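Local coordinates for NanU sialic acid binding protein (Bacteroides fragilis, PDB 4L7T) that binds sialic acid with high affinity and, as a member of the SusD family, probably delivers it to a partner transporter in the outer membrane, at residues Glu175-Ile180 and Gly214-Trp219; Thr233-Leu238 and Glu397-Leu402; Ser254-Tyr259 and Ser265-Ser270; Asp327-Ala332 and Arg339-Met344; Gly437-Tyr440 and Tyr445-Gly448. All coordinates share one frame; numbering follows the deposited sequence.

Interaction 1 (Glu175-Ile180 and Gly214-Trp219); sequences EVMKQI and GEVYLW
Trp219, whose indole meets Met177 across the contact, hangs from a regular helical turn in which its backbone N donates to Glu215 O at 2.9 Å. No hydrogen bond passes from one segment to the other; what joins them is a small apolar cluster. The short axes of 175-180 and 214-219 come no nearer than 11.4 Å and run close to antiparallel, with a signed crossing angle of -149°, so the side chains, above all the long Met177, fill the gap. In Met177, CG points directly away from the backbone N (chi1 177°), which sends the chain off the helix toward 214-219, and bends at both following torsions bring the thioether alongside Val216. There SD sits 3.7 Å from Val216 CG1, the two side chains sliding past each other in opposite senses. The methyl CE goes further, reaching Trp219 CD1 at 3.7 Å from an oblique direction and approaching Val216 O at the same distance. One turn along, Ile180 presents its CG2 branch to Val216, 3.8 Å from CG2 and 3.9 Å from CG1, so both methyls of the valine are engaged. Around this cluster, Leu143 and Tyr139 of helix 121-146 pack on Met177 and Ile180, while Met224 touches both Met177 and Trp219. The contact thus joins helix 173-191 to helix 206-223 within an all-helical region, consistent with the TPR-like make-up of SusD proteins. With all four touching residues buried and no polar group of one segment bonded to the other, cohesion here rests on van der Waals fit and the exclusion of water.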
# COMPACT_ATOMS: atom_id res chain seq x y z
N GLU A 175 -24.15 -0.96 -0.49
CA GLU A 175 -24.24 -2.40 -0.79
C GLU A 175 -22.89 -3.07 -1.04
O GLU A 175 -22.72 -4.29 -0.84
CB GLU A 175 -25.16 -2.64 -2.01
CG GLU A 175 -26.62 -2.21 -1.76
CD GLU A 175 -27.35 -3.09 -0.75
OE1 GLU A 175 -27.51 -4.35 -0.95
OE2 GLU A 175 -27.80 -2.48 0.25
N VAL A 176 -21.93 -2.31 -1.57
CA VAL A 176 -20.55 -2.79 -1.78
C VAL A 176 -20.00 -3.09 -0.39
O VAL A 176 -19.45 -4.17 -0.18
CB VAL A 176 -19.66 -1.77 -2.58
CG1 VAL A 176 -18.25 -2.25 -2.76
CG2 VAL A 176 -20.23 -1.62 -3.99
N MET A 177 -20.19 -2.15 0.54
CA MET A 177 -19.66 -2.31 1.90
C MET A 177 -20.34 -3.54 2.57
O MET A 177 -19.68 -4.30 3.31
CB MET A 177 -19.91 -1.06 2.76
CG MET A 177 -19.44 -1.23 4.21
SD MET A 177 -17.67 -1.79 4.44
CE MET A 177 -16.78 -0.17 4.40
N LYS A 178 -21.66 -3.74 2.33
CA LYS A 178 -22.30 -4.94 2.86
C LYS A 178 -21.61 -6.22 2.35
O LYS A 178 -21.38 -7.20 3.14
CB LYS A 178 -23.82 -4.96 2.50
CG LYS A 178 -24.57 -6.18 3.05
CD LYS A 178 -26.09 -6.02 2.81
CE LYS A 178 -26.88 -7.32 3.05
NZ LYS A 178 -28.29 -6.95 2.74
N GLN A 179 -21.27 -6.27 1.08
CA GLN A 179 -20.69 -7.46 0.50
C GLN A 179 -19.29 -7.64 1.09
O GLN A 179 -18.89 -8.80 1.30
CB GLN A 179 -20.57 -7.36 -1.01
CG GLN A 179 -19.94 -8.58 -1.67
CD GLN A 179 -20.84 -9.80 -1.43
OE1 GLN A 179 -22.06 -9.69 -1.51
NE2 GLN A 179 -20.24 -10.90 -1.02
N ILE A 180 -18.56 -6.54 1.34
CA ILE A 180 -17.14 -6.69 1.80
C ILE A 180 -17.20 -7.31 3.19
O ILE A 180 -16.42 -8.25 3.48
CB ILE A 180 -16.46 -5.29 1.86
CG1 ILE A 180 -16.08 -4.80 0.44
CG2 ILE A 180 -15.15 -5.27 2.76
CD1 ILE A 180 -15.83 -3.15 0.44
N GLY A 214 -9.91 -4.57 10.35
CA GLY A 214 -9.64 -3.30 11.09
C GLY A 214 -9.86 -2.12 10.11
O GLY A 214 -10.61 -1.20 10.43
N GLU A 215 -9.24 -2.14 8.94
CA GLU A 215 -9.38 -0.98 8.02
C GLU A 215 -10.87 -0.77 7.61
O GLU A 215 -11.32 0.39 7.50
CB GLU A 215 -8.52 -1.18 6.77
CG GLU A 215 -7.04 -1.28 6.95
CD GLU A 215 -6.40 -1.25 5.56
OE1 GLU A 215 -6.74 -2.11 4.67
OE2 GLU A 215 -5.57 -0.34 5.39
N VAL A 216 -11.60 -1.88 7.35
CA VAL A 216 -12.93 -1.82 6.78
C VAL A 216 -13.88 -1.28 7.83
O VAL A 216 -14.74 -0.40 7.52
CB VAL A 216 -13.29 -3.24 6.29
CG1 VAL A 216 -14.80 -3.40 6.16
CG2 VAL A 216 -12.62 -3.51 4.93
N TYR A 217 -13.74 -1.73 9.09
CA TYR A 217 -14.63 -1.20 10.10
C TYR A 217 -14.27 0.21 10.58
O TYR A 217 -15.18 0.97 10.95
CB TYR A 217 -14.78 -2.20 11.27
CG TYR A 217 -15.74 -3.30 10.90
CD1 TYR A 217 -17.05 -3.24 11.36
CD2 TYR A 217 -15.33 -4.40 10.13
CE1 TYR A 217 -17.94 -4.29 11.05
CE2 TYR A 217 -16.24 -5.45 9.79
CZ TYR A 217 -17.53 -5.37 10.23
OH TYR A 217 -18.42 -6.40 9.88
N LEU A 218 -13.01 0.63 10.54
CA LEU A 218 -12.70 2.06 10.67
C LEU A 218 -13.37 2.89 9.55
O LEU A 218 -13.94 3.95 9.89
CB LEU A 218 -11.20 2.31 10.64
CG LEU A 218 -10.39 1.80 11.84
CD1 LEU A 218 -8.86 2.07 11.69
CD2 LEU A 218 -11.00 2.47 13.13
N TRP A 219 -13.29 2.43 8.30
CA TRP A 219 -13.93 3.15 7.15
C TRP A 219 -15.45 3.15 7.34
O TRP A 219 -16.10 4.22 7.18
CB TRP A 219 -13.52 2.47 5.84
CG TRP A 219 -14.06 3.24 4.65
CD1 TRP A 219 -15.33 3.21 4.13
CD2 TRP A 219 -13.35 4.25 3.94
NE1 TRP A 219 -15.43 4.12 3.10
CE2 TRP A 219 -14.23 4.75 2.95
CE3 TRP A 219 -12.03 4.74 4.00
CZ2 TRP A 219 -13.86 5.76 2.03
CZ3 TRP A 219 -11.64 5.74 3.10
CH2 TRP A 219 -12.58 6.23 2.10

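Interaction 2 (Thr233-Leu238 and Glu397-Leu402); sequences TAKTAL and EAKALL
Segments 233-238 and 397-402, helical over most of their length, run in broadly opposite directions and come close enough at one point for the CA atoms of Lys235 and Ala398 to lie 5.7 Å apart. Such an approach is possible because a methyl group is all that Ala398 puts between the backbones: its CB rests 4.1 Å from Lys235 CB and 4.2 Å from Lys235 N. From that point Lys235 runs past Lys399 to Leu402, near the end of the other segment. Its chain starts out extended, with CG opposite the backbone N (chi1 178°), then bends at chi3 (66°). The aliphatic part is what touches: CE lies 3.9 Å from Leu402 CD1, with the leucine branch meeting the lysine at a slant, and CD comes within 4.2 Å of Lys399 CG. The two ammonium groups stay apart, Lys235 NZ to Lys399 NZ being 6.9 Å, and each is paired with an acid outside both segments, Glu404 for Lys235 and Glu409 for Lys399. Those acids presumably offset the like charges and leave the methylenes to pack. Leu402 also leans on Thr228, Thr232 and Tyr231 of helix 227-244, while Leu238 touches Leu394 and Leu395 of helix 388-401. The contact therefore lays helix 227-244 against the end of helix 388-401, with helix 206-223 packing on Thr233 and Ala237, and helix 452-463 on Ala400 and Leu401.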
# COMPACT_ATOMS: atom_id res chain seq x y z
N THR A 233 -15.44 -2.96 16.80
CA THR A 233 -15.16 -4.13 15.96
C THR A 233 -13.71 -4.07 15.42
O THR A 233 -12.96 -5.08 15.34
CB THR A 233 -16.20 -4.26 14.84
OG1 THR A 233 -17.53 -4.39 15.44
CG2 THR A 233 -15.91 -5.44 13.95
N ALA A 234 -13.32 -2.89 14.95
CA ALA A 234 -11.98 -2.77 14.36
C ALA A 234 -10.89 -2.99 15.44
O ALA A 234 -9.85 -3.71 15.22
CB ALA A 234 -11.81 -1.35 13.70
N LYS A 235 -11.12 -2.41 16.63
CA LYS A 235 -10.16 -2.56 17.73
C LYS A 235 -10.00 -4.04 18.09
O LYS A 235 -8.84 -4.54 18.26
CB LYS A 235 -10.68 -1.74 18.95
CG LYS A 235 -9.75 -1.90 20.14
CD LYS A 235 -10.15 -0.94 21.34
CE LYS A 235 -11.43 -1.43 21.79
NZ LYS A 235 -11.52 -0.92 23.25
N THR A 236 -11.12 -4.76 18.20
CA THR A 236 -11.11 -6.18 18.60
C THR A 236 -10.35 -7.03 17.54
O THR A 236 -9.55 -7.92 17.87
CB THR A 236 -12.53 -6.68 18.72
OG1 THR A 236 -13.12 -5.96 19.81
CG2 THR A 236 -12.65 -8.20 18.97
N ALA A 237 -10.53 -6.67 16.28
CA ALA A 237 -9.80 -7.42 15.19
C ALA A 237 -8.29 -7.21 15.31
O ALA A 237 -7.52 -8.17 15.19
CB ALA A 237 -10.29 -6.88 13.75
N LEU A 238 -7.85 -5.94 15.49
CA LEU A 238 -6.41 -5.62 15.49
C LEU A 238 -5.83 -6.24 16.75
O LEU A 238 -4.70 -6.76 16.70
CB LEU A 238 -6.25 -4.10 15.41
CG LEU A 238 -6.87 -3.58 14.07
CD1 LEU A 238 -7.08 -2.01 14.13
CD2 LEU A 238 -5.89 -3.89 12.92
N GLU A 397 -5.28 4.26 16.08
CA GLU A 397 -6.33 5.08 15.49
C GLU A 397 -7.68 4.66 15.98
O GLU A 397 -8.54 5.52 16.30
CB GLU A 397 -6.25 4.92 13.99
CG GLU A 397 -7.15 5.95 13.24
CD GLU A 397 -6.66 6.22 11.80
OE1 GLU A 397 -5.93 5.38 11.19
OE2 GLU A 397 -6.95 7.31 11.27
N ALA A 398 -7.95 3.34 16.04
CA ALA A 398 -9.26 2.90 16.56
C ALA A 398 -9.43 3.40 18.02
O ALA A 398 -10.56 3.83 18.42
CB ALA A 398 -9.36 1.36 16.55
N LYS A 399 -8.37 3.31 18.79
CA LYS A 399 -8.38 3.77 20.22
C LYS A 399 -8.70 5.28 20.28
O LYS A 399 -9.60 5.73 21.00
CB LYS A 399 -7.07 3.45 20.94
CG LYS A 399 -7.02 1.93 21.31
CD LYS A 399 -5.74 1.53 22.02
CE LYS A 399 -5.90 0.11 22.48
NZ LYS A 399 -4.70 -0.19 23.35
N ALA A 400 -8.01 6.04 19.45
CA ALA A 400 -8.22 7.51 19.42
C ALA A 400 -9.64 7.85 19.01
O ALA A 400 -10.27 8.71 19.63
CB ALA A 400 -7.28 8.11 18.44
N LEU A 401 -10.20 7.13 18.04
CA LEU A 401 -11.56 7.41 17.62
C LEU A 401 -12.62 7.08 18.70
O LEU A 401 -13.79 7.49 18.59
CB LEU A 401 -11.83 6.69 16.25
CG LEU A 401 -11.02 7.30 15.12
CD1 LEU A 401 -11.06 6.32 13.90
CD2 LEU A 401 -11.62 8.69 14.72
N LEU A 402 -12.24 6.17 19.60
CA LEU A 402 -13.09 5.75 20.72
C LEU A 402 -12.90 6.63 21.91
O LEU A 402 -13.55 6.39 22.94
CB LEU A 402 -12.71 4.29 21.11
CG LEU A 402 -13.34 3.33 20.12
CD1 LEU A 402 -12.66 1.92 20.31
CD2 LEU A 402 -14.82 3.13 20.32

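Interaction 3 (Ser254-Tyr259 and Ser265-Ser270); sequences SKVFAY and SEIIFS
Val256 spreads its two methyls over the pair Glu266 and Ile267. CG2 comes up to the carboxylate of Glu266, 3.4 Å from OE1 and 4.0 Å from CD, with the two side chains crossing at about a right angle. CG1 turns to Ile267 and meets CD1 at 4.1 Å, a looser apolar touch that depends on the isoleucine's bend at chi2 (-61°), since its CB alone does not aim at the valine. One shell out, the glutamate is held by charge. Arg387 forms a salt bridge with OE2, and OE1 is shared between a salt bridge to Arg416 and the backbone N of Gln250, so a buried carboxylate is well provided for and can sit beside a methyl. Those partners probably favour its ionised form. Val256 is positioned from its own side by a tight turn, in which Phe257 N donates to Ser254 O at 3.2 Å, and by Asn264, whose side-chain amide bonds to Val256 O. Its CB also lies 3.8 Å above the plane of the Phe257 ring, near the rim. Beyond Ile267 the chain turns a corner: Ile268 and Phe269 both face Tyr386 in a classic beta bulge, while Phe269 stacks edge-to-face on Trp204. Through Val256 the loop 254-259 packs on the start of strand 267-271, which pairs antiparallel with strand 383-387 in a bulged two-stranded ribbon set among the helices of this SusD-family protein.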
# COMPACT_ATOMS: atom_id res chain seq x y z
N SER A 254 15.35 -0.54 8.28
CA SER A 254 15.73 -0.88 6.90
C SER A 254 15.64 -2.37 6.52
O SER A 254 15.36 -2.68 5.36
CB SER A 254 17.11 -0.34 6.59
OG SER A 254 18.05 -1.09 7.35
N LYS A 255 15.84 -3.25 7.51
CA LYS A 255 15.81 -4.69 7.24
C LYS A 255 14.40 -5.20 7.03
O LYS A 255 14.23 -6.27 6.49
CB LYS A 255 16.52 -5.50 8.32
CG LYS A 255 17.97 -5.10 8.55
CD LYS A 255 18.57 -6.10 9.57
CE LYS A 255 19.98 -5.70 10.10
NZ LYS A 255 20.55 -6.83 10.92
N VAL A 256 13.36 -4.38 7.34
CA VAL A 256 11.99 -4.79 6.97
C VAL A 256 11.87 -5.01 5.45
O VAL A 256 11.14 -5.87 5.00
CB VAL A 256 10.96 -3.72 7.42
CG1 VAL A 256 9.53 -4.15 6.99
CG2 VAL A 256 11.06 -3.53 8.92
N PHE A 257 12.66 -4.24 4.70
CA PHE A 257 12.51 -4.16 3.24
C PHE A 257 13.63 -4.83 2.47
O PHE A 257 13.62 -4.79 1.24
CB PHE A 257 12.39 -2.70 2.81
CG PHE A 257 11.37 -1.95 3.62
CD1 PHE A 257 10.01 -2.07 3.30
CD2 PHE A 257 11.76 -1.13 4.70
CE1 PHE A 257 9.08 -1.42 4.06
CE2 PHE A 257 10.74 -0.44 5.48
CZ PHE A 257 9.44 -0.62 5.11
N ALA A 258 14.58 -5.44 3.18
CA ALA A 258 15.82 -6.02 2.51
C ALA A 258 15.51 -7.28 1.68
O ALA A 258 14.66 -8.09 2.05
CB ALA A 258 16.92 -6.21 3.56
N TYR A 259 16.16 -7.40 0.48
CA TYR A 259 15.93 -8.49 -0.51
C TYR A 259 16.02 -9.89 0.14
O TYR A 259 15.24 -10.84 -0.17
CB TYR A 259 16.99 -8.37 -1.71
CG TYR A 259 16.84 -9.44 -2.78
CD1 TYR A 259 15.67 -9.55 -3.51
CD2 TYR A 259 17.88 -10.44 -2.98
CE1 TYR A 259 15.49 -10.54 -4.42
CE2 TYR A 259 17.73 -11.42 -3.95
CZ TYR A 259 16.54 -11.49 -4.65
OH TYR A 259 16.31 -12.46 -5.57
N SER A 265 9.42 -11.57 10.48
CA SER A 265 8.16 -11.70 11.16
C SER A 265 7.43 -10.38 11.42
O SER A 265 6.39 -10.40 12.03
CB SER A 265 8.33 -12.48 12.49
OG SER A 265 9.21 -11.71 13.26
N GLU A 266 7.91 -9.26 10.85
CA GLU A 266 7.04 -8.06 10.83
C GLU A 266 5.99 -8.12 9.68
O GLU A 266 4.91 -7.47 9.71
CB GLU A 266 7.91 -6.82 10.67
CG GLU A 266 7.02 -5.51 10.78
CD GLU A 266 7.79 -4.30 11.02
OE1 GLU A 266 8.92 -4.42 11.47
OE2 GLU A 266 7.26 -3.17 10.81
N ILE A 267 6.23 -8.98 8.68
CA ILE A 267 5.29 -9.01 7.52
C ILE A 267 4.08 -9.84 7.80
O ILE A 267 4.19 -10.98 8.28
CB ILE A 267 6.04 -9.58 6.28
CG1 ILE A 267 7.38 -8.85 6.06
CG2 ILE A 267 5.08 -9.64 4.98
CD1 ILE A 267 7.23 -7.37 5.79
N ILE A 268 2.90 -9.25 7.57
CA ILE A 268 1.63 -9.95 7.67
C ILE A 268 1.22 -10.39 6.29
O ILE A 268 0.94 -11.59 6.11
CB ILE A 268 0.52 -9.13 8.41
CG1 ILE A 268 0.98 -8.84 9.85
CG2 ILE A 268 -0.85 -9.81 8.27
CD1 ILE A 268 -0.04 -7.79 10.52
N PHE A 269 1.24 -9.49 5.29
CA PHE A 269 0.97 -10.00 3.90
C PHE A 269 1.77 -9.13 2.91
O PHE A 269 1.80 -7.90 3.08
CB PHE A 269 -0.54 -9.92 3.60
CG PHE A 269 -0.88 -10.28 2.20
CD1 PHE A 269 -0.55 -11.55 1.72
CD2 PHE A 269 -1.45 -9.37 1.34
CE1 PHE A 269 -0.82 -11.91 0.37
CE2 PHE A 269 -1.71 -9.72 -0.02
CZ PHE A 269 -1.38 -11.00 -0.49
N SER A 270 2.56 -9.76 2.02
CA SER A 270 3.39 -8.99 1.07
C SER A 270 3.21 -9.57 -0.29
O SER A 270 2.92 -10.76 -0.42
CB SER A 270 4.83 -9.11 1.52
OG SER A 270 5.76 -8.33 0.78

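Interaction 4 (Asp327-Ala332 and Arg339-Met344); sequences DLYNKA and RKDASM
A cation-pi contact between Lys340 and Tyr329 ties short helix 328-331 to helix 339-343, just where the latter gives way to the strand hairpin 344-350/356-363. The lysine runs out fully extended and passes over one face of the phenol ring, crossing it at about a right angle. Its CE stands 3.6 Å from the Tyr329 ring centroid, 20° off the normal, close enough for a CH-pi contact; NZ follows at 4.3 Å from that centroid and 26° off. The ammonium also makes a weak hydrogen bond, Lys340 NZ to Tyr329 O at 3.4 Å. Met344 takes the ring's edge, CB lying 3.9 Å from Tyr329 CD1, and Pro361 of the neighbouring strand touches both residues. At the phenol end a water in the ring plane lies within bonding distance of three oxygens, Tyr329 OH (2.8 Å), Asp341 OD1 (2.7 Å) and Met344 O (2.6 Å). Within the second helix Ser343 OG donates to Arg339 O at 2.6 Å. The lysine charge probably interacts with the ring face and, weakly, with Tyr329 O, while the water may link the hydroxyl to 339-344; together these probably limit the ring's movement.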
# COMPACT_ATOMS: atom_id res chain seq x y z
N ASP A 327 11.46 19.78 -0.36
CA ASP A 327 11.52 20.15 1.05
C ASP A 327 11.05 19.07 2.01
O ASP A 327 11.21 19.24 3.21
CB ASP A 327 10.77 21.42 1.31
CG ASP A 327 9.29 21.32 1.10
OD1 ASP A 327 8.76 20.29 0.59
OD2 ASP A 327 8.62 22.31 1.44
N LEU A 328 10.41 18.01 1.49
CA LEU A 328 9.92 16.94 2.39
C LEU A 328 11.06 16.21 3.07
O LEU A 328 10.92 15.75 4.21
CB LEU A 328 8.98 15.99 1.61
CG LEU A 328 8.37 14.87 2.44
CD1 LEU A 328 7.48 15.44 3.57
CD2 LEU A 328 7.55 14.03 1.44
N TYR A 329 12.22 16.20 2.44
CA TYR A 329 13.37 15.50 2.91
C TYR A 329 13.81 16.00 4.30
O TYR A 329 14.20 15.15 5.14
CB TYR A 329 14.56 15.70 1.97
CG TYR A 329 15.81 14.94 2.41
CD1 TYR A 329 15.86 13.53 2.33
CD2 TYR A 329 16.95 15.62 2.90
CE1 TYR A 329 17.04 12.80 2.72
CE2 TYR A 329 18.12 14.91 3.28
CZ TYR A 329 18.17 13.52 3.17
OH TYR A 329 19.30 12.81 3.54
N ASN A 330 13.71 17.33 4.53
CA ASN A 330 14.06 17.92 5.83
C ASN A 330 12.89 18.25 6.73
O ASN A 330 13.08 18.58 7.89
CB ASN A 330 14.97 19.14 5.62
CG ASN A 330 16.38 18.73 5.26
OD1 ASN A 330 16.94 19.21 4.28
ND2 ASN A 330 16.93 17.79 6.01
N LYS A 331 11.68 18.15 6.21
CA LYS A 331 10.48 18.42 7.04
C LYS A 331 9.75 17.18 7.58
O LYS A 331 8.76 17.36 8.26
CB LYS A 331 9.43 19.26 6.28
CG LYS A 331 9.93 20.70 6.14
CD LYS A 331 8.96 21.52 5.34
CE LYS A 331 9.41 22.97 5.43
NZ LYS A 331 8.21 23.83 5.34
N ALA A 332 10.14 16.00 7.15
CA ALA A 332 9.37 14.80 7.53
C ALA A 332 9.76 14.19 8.84
O ALA A 332 8.89 13.51 9.44
CB ALA A 332 9.44 13.75 6.46
N ARG A 339 14.32 6.21 10.05
CA ARG A 339 13.44 6.01 8.89
C ARG A 339 13.78 7.01 7.77
O ARG A 339 13.46 6.74 6.60
CB ARG A 339 11.94 6.09 9.23
CG ARG A 339 11.50 5.05 10.29
CD ARG A 339 10.04 5.27 10.59
NE ARG A 339 9.89 6.40 11.51
CZ ARG A 339 8.86 6.63 12.33
NH1 ARG A 339 7.73 5.87 12.32
NH2 ARG A 339 8.85 7.70 13.13
N LYS A 340 14.46 8.10 8.10
CA LYS A 340 14.76 9.17 7.09
C LYS A 340 15.77 8.62 6.10
O LYS A 340 15.46 8.50 4.91
CB LYS A 340 15.30 10.40 7.79
CG LYS A 340 15.78 11.49 6.77
CD LYS A 340 16.39 12.70 7.47
CE LYS A 340 16.93 13.66 6.41
NZ LYS A 340 17.05 15.06 6.98
N ASP A 341 16.94 8.17 6.55
CA ASP A 341 17.90 7.50 5.68
C ASP A 341 17.47 6.20 5.02
O ASP A 341 17.88 5.91 3.88
CB ASP A 341 19.21 7.22 6.46
CG ASP A 341 20.06 8.48 6.67
OD1 ASP A 341 19.80 9.57 6.08
OD2 ASP A 341 21.04 8.38 7.45
N ALA A 342 16.62 5.40 5.69
CA ALA A 342 16.12 4.18 5.08
C ALA A 342 15.11 4.54 3.98
O ALA A 342 14.93 3.77 3.09
CB ALA A 342 15.42 3.29 6.11
N SER A 343 14.45 5.68 4.09
CA SER A 343 13.33 5.99 3.15
C SER A 343 13.76 6.80 1.93
O SER A 343 13.16 6.66 0.86
CB SER A 343 12.22 6.82 3.85
OG SER A 343 11.64 6.05 4.93
N MET A 344 14.74 7.67 2.15
CA MET A 344 15.17 8.61 1.07
C MET A 344 16.68 8.80 1.02
O MET A 344 17.31 8.89 2.11
CB MET A 344 14.53 10.00 1.30
CG MET A 344 13.06 10.08 0.91
SD MET A 344 12.32 11.73 1.29
CE MET A 344 12.15 11.68 3.07
O HOH W 1 19.28 9.99 3.44

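Interaction 5 (Gly437-Tyr440 and Tyr445-Gly448); sequences GDFY and YMSG
Within the loop between helices 427-430 and 452-463, the 3-10 turn 438-440 meets residues 445-448, which form no regular helix or strand, by ring-on-backbone stacking with a Met-aromatic contact at the ring edge. Tyr440 is the centrepiece. Its ring lies against the backbone of 447-448: Gly448 N sits 3.7 Å from Tyr440 CG, and Gly448 CA makes a CH-pi contact, 4.1 Å from the ring centroid and 20° off the normal. The 447-448 peptide lies nearly parallel to the ring. Ser447 O lies above the same face, toward the rim, and Phe439 CD2 backs the opposite face, so the phenol is sandwiched between its own neighbour and a peptide. Met446 comes in at the edge. CG is 3.8 Å from Tyr440 CE1, while SD stands 5.5 Å from the ring centroid and 84° off its normal. The sulfur gets there because CG of Met446 is wedged between the backbone N and the carbonyl carbon (chi1 60°). Met446 SD also lies 4.2 Å from Phe439 CE2, at that ring's edge. A water lies within bonding distance of both backbones, 2.8 Å from Tyr440 O and 2.9 Å from Met446 O. The hydroxyl of Tyr440 is taken up outside these segments, by Asp435 and Arg462, with a weak bond to Lys458, whose NZ also bonds to Ser447 O. With no direct hydrogen bond across the contact, the two segments meet mainly by dispersion, with one water between them, and the outside partners of the phenol OH probably restrict the ring.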
# COMPACT_ATOMS: atom_id res chain seq x y z
N GLY A 437 6.02 21.45 18.87
CA GLY A 437 6.85 22.65 18.92
C GLY A 437 7.32 23.16 17.58
O GLY A 437 6.61 23.05 16.56
N ASP A 438 8.52 23.75 17.59
CA ASP A 438 9.00 24.56 16.47
C ASP A 438 9.17 23.81 15.15
O ASP A 438 9.03 24.40 14.07
CB ASP A 438 10.38 25.14 16.83
CG ASP A 438 10.31 26.31 17.81
OD1 ASP A 438 9.20 26.77 18.18
OD2 ASP A 438 11.42 26.76 18.18
N PHE A 439 9.52 22.53 15.24
CA PHE A 439 9.67 21.69 14.05
C PHE A 439 8.43 21.75 13.15
O PHE A 439 8.55 21.52 11.91
CB PHE A 439 10.00 20.21 14.46
CG PHE A 439 10.23 19.29 13.29
CD1 PHE A 439 11.50 19.09 12.73
CD2 PHE A 439 9.13 18.62 12.72
CE1 PHE A 439 11.65 18.26 11.61
CE2 PHE A 439 9.29 17.78 11.63
CZ PHE A 439 10.53 17.55 11.11
N TYR A 440 7.27 22.05 13.73
CA TYR A 440 5.96 22.01 13.04
C TYR A 440 5.53 23.36 12.48
O TYR A 440 4.51 23.45 11.80
CB TYR A 440 4.81 21.35 13.87
CG TYR A 440 5.25 19.95 14.20
CD1 TYR A 440 5.31 18.97 13.20
CD2 TYR A 440 5.82 19.62 15.47
CE1 TYR A 440 5.85 17.67 13.46
CE2 TYR A 440 6.37 18.34 15.71
CZ TYR A 440 6.34 17.36 14.70
OH TYR A 440 6.88 16.09 14.92
N TYR A 445 3.06 19.36 6.17
CA TYR A 445 2.93 17.89 6.02
C TYR A 445 2.41 17.21 7.29
O TYR A 445 1.85 16.09 7.25
CB TYR A 445 4.27 17.27 5.62
CG TYR A 445 4.82 17.81 4.34
CD1 TYR A 445 4.29 17.37 3.11
CD2 TYR A 445 5.89 18.69 4.36
CE1 TYR A 445 4.79 17.87 1.93
CE2 TYR A 445 6.43 19.24 3.17
CZ TYR A 445 5.87 18.78 1.96
OH TYR A 445 6.33 19.28 0.77
N MET A 446 2.50 17.90 8.41
CA MET A 446 2.36 17.24 9.70
C MET A 446 2.36 18.24 10.81
O MET A 446 2.96 19.31 10.68
CB MET A 446 3.43 16.18 9.96
CG MET A 446 4.90 16.65 9.95
SD MET A 446 6.16 15.36 10.10
CE MET A 446 5.77 14.19 8.76
N SER A 447 1.70 17.87 11.92
CA SER A 447 1.63 18.81 13.04
C SER A 447 1.97 18.12 14.33
O SER A 447 2.36 16.94 14.34
CB SER A 447 0.30 19.59 13.06
OG SER A 447 -0.81 18.77 13.07
N GLY A 448 1.91 18.85 15.43
CA GLY A 448 2.38 18.30 16.69
C GLY A 448 1.45 17.26 17.33
O GLY A 448 0.28 17.05 16.93
O HOH W 2 2.15 22.05 11.36

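How the interactions relate
Two groups of contacts emerge. Interactions 1 and 2 lie 14 Å apart, centre to centre, and are joined through the consecutive helices 206-223 and 227-244, where Gly214 O sits 3.5 Å from Ala234 CB; in addition, Leu218 CD2 packs on Ala398 CA at 3.9 Å. Interactions 4 and 5, with centres 15 Å apart, interlock through Asp327 OD1 and Tyr445 OH, a probable hydrogen bond of 2.6 Å, and through Leu328 packing on Tyr445. Interaction 3 stands apart from both groups, touching interaction 4 where Ser254 CB meets Ala342 CB at 4.0 Å. Interactions 3 and 4 both fall within the long chain excursion closed by interaction 2. None of the five supplies the sodium site, formed by Thr483 and Thr486.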